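Local structure of putative short-chain dehydrogenase/reductase (Burkholderia xenovorans, 5IZ4) at residues Gly65-Ile70 and Ser90-Ile95. The protein probably acts as an NAD(P)-dependent oxidoreductase of the short-chain dehydrogenase/reductase family, perhaps reducing 3-oxoacyl-[acyl-carrier-protein], and binds ADP in this crystal. Numbering follows the deposited sequence. Where two conformers were deposited one is given.
Sequences GAQTLI and SRWQRI
Thr68 O receives two N-H groups from the guanidinium of Arg91 in the conformer described; Arg91 was modelled in two, and its contacts here hold for that copy. NH2 makes the firmer bond, 2.8 Å from Thr68 O with an N-H...O angle of 148°, whereas NH1 adds a weak one at 3.2 Å. The acceptor lies near the guanidinium plane, at the edge, while NH2 is tilted 34° from the carbonyl plane. CG of Arg91 stands anti to its own backbone N and the chain bends at chi2; Arg91 CG sits over the centre of one Trp92 ring face, and Trp92 CZ2 lies 3.8 Å above the guanidinium plane. These contacts belong to a beta-alpha unit of the Rossmann fold, in which strand 68-72, outermost in the parallel sheet of this chain, leads into helix 78-92; the last turn of that helix packs back on the start of the strand. Backbone hydrogen bonds of Gln67 with Val41 and of Leu69 with Val41 and Ile43 join the strand to its neighbour 40-45. Leu69 reaches the indole off-centre, a CH-pi contact with CD2 4.3 Å from the six-membered ring centroid, and the same methyl lies 3.7 Å from Arg91 CB. At the indole edge, Gln67 OE1 approaches Trp92 NE1 to 3.5 Å, its amide plane turned 85° from the ring. Thr68 directs its CB away from the helix, and its OG1 bonds to Glu58 OE1.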
# COMPACT_ATOMS: atom_id res chain seq x y z
N GLY A 65 -30.01 -23.15 14.39
CA GLY A 65 -30.52 -24.10 13.42
C GLY A 65 -29.48 -24.87 12.64
O GLY A 65 -29.85 -25.59 11.71
N ALA A 66 -28.20 -24.77 13.00
CA ALA A 66 -27.12 -25.40 12.25
C ALA A 66 -26.78 -26.78 12.77
O ALA A 66 -26.77 -27.02 13.98
CB ALA A 66 -25.86 -24.54 12.31
N GLN A 67 -26.48 -27.69 11.85
CA GLN A 67 -25.74 -28.89 12.21
C GLN A 67 -24.33 -28.51 12.65
O GLN A 67 -23.72 -27.59 12.11
CB GLN A 67 -25.67 -29.86 11.03
CG GLN A 67 -27.00 -30.43 10.62
CD GLN A 67 -26.86 -31.31 9.40
OE1 GLN A 67 -26.29 -32.40 9.47
NE2 GLN A 67 -27.35 -30.82 8.26
N THR A 68 -23.81 -29.24 13.64
CA THR A 68 -22.55 -28.87 14.27
C THR A 68 -21.69 -30.10 14.49
O THR A 68 -22.18 -31.24 14.55
CB THR A 68 -22.76 -28.19 15.63
OG1 THR A 68 -23.47 -29.08 16.50
CG2 THR A 68 -23.54 -26.89 15.48
N LEU A 69 -20.39 -29.85 14.65
CA LEU A 69 -19.48 -30.80 15.27
C LEU A 69 -18.37 -29.98 15.91
O LEU A 69 -18.05 -28.89 15.44
CB LEU A 69 -18.92 -31.82 14.28
CG LEU A 69 -17.88 -31.52 13.21
CD1 LEU A 69 -16.46 -31.38 13.78
CD2 LEU A 69 -17.90 -32.64 12.18
N ILE A 70 -17.80 -30.49 17.00
CA ILE A 70 -16.66 -29.84 17.64
C ILE A 70 -15.45 -30.71 17.40
O ILE A 70 -15.50 -31.93 17.60
CB ILE A 70 -16.89 -29.65 19.15
CG1 ILE A 70 -18.10 -28.76 19.42
CG2 ILE A 70 -15.64 -29.06 19.80
CD1 ILE A 70 -18.33 -28.51 20.90
N SER A 90 -15.40 -36.94 7.18
CA SER A 90 -16.20 -38.12 7.49
C SER A 90 -17.66 -37.76 7.74
O SER A 90 -18.56 -38.53 7.39
CB SER A 90 -15.64 -38.85 8.71
OG SER A 90 -14.26 -39.11 8.55
N ARG A 91 -17.91 -36.59 8.33
CA ARG A 91 -19.27 -36.21 8.69
C ARG A 91 -20.04 -35.67 7.49
O ARG A 91 -21.17 -36.10 7.23
CB ARG A 91 -19.22 -35.18 9.82
CG ARG A 91 -20.57 -34.64 10.25
CD ARG A 91 -21.27 -35.54 11.26
NE ARG A 91 -22.53 -34.93 11.66
CZ ARG A 91 -22.64 -34.02 12.63
NH1 ARG A 91 -23.82 -33.49 12.92
NH2 ARG A 91 -21.57 -33.64 13.31
N TRP A 92 -19.45 -34.75 6.73
CA TRP A 92 -20.17 -34.07 5.66
C TRP A 92 -19.55 -34.20 4.27
O TRP A 92 -20.21 -33.83 3.29
CB TRP A 92 -20.33 -32.58 5.99
CG TRP A 92 -21.17 -32.32 7.23
CD1 TRP A 92 -22.42 -32.79 7.48
CD2 TRP A 92 -20.80 -31.52 8.36
NE1 TRP A 92 -22.86 -32.34 8.71
CE2 TRP A 92 -21.88 -31.56 9.26
CE3 TRP A 92 -19.67 -30.78 8.70
CZ2 TRP A 92 -21.86 -30.88 10.48
CZ3 TRP A 92 -19.65 -30.11 9.91
CH2 TRP A 92 -20.74 -30.16 10.79
N GLN A 93 -18.31 -34.67 4.16
CA GLN A 93 -17.64 -34.87 2.86
C GLN A 93 -17.56 -33.59 2.03
O GLN A 93 -17.53 -33.64 0.79
CB GLN A 93 -18.32 -35.98 2.06
N ARG A 94 -17.51 -32.43 2.68
CA ARG A 94 -17.29 -31.18 1.97
C ARG A 94 -16.77 -30.14 2.94
O ARG A 94 -16.99 -30.23 4.16
CB ARG A 94 -18.56 -30.68 1.28
CG ARG A 94 -19.66 -30.31 2.25
CD ARG A 94 -20.95 -30.03 1.51
NE ARG A 94 -20.87 -28.82 0.71
CZ ARG A 94 -21.84 -28.39 -0.08
NH1 ARG A 94 -22.96 -29.09 -0.19
NH2 ARG A 94 -21.68 -27.27 -0.76
N ILE A 95 -16.07 -29.15 2.39
CA ILE A 95 -15.67 -27.93 3.08
C ILE A 95 -15.86 -26.78 2.10
O ILE A 95 -15.26 -26.78 1.02
CB ILE A 95 -14.22 -27.96 3.59
CG1 ILE A 95 -14.02 -29.05 4.65
CG2 ILE A 95 -13.83 -26.57 4.15
CD1 ILE A 95 -12.56 -29.25 5.06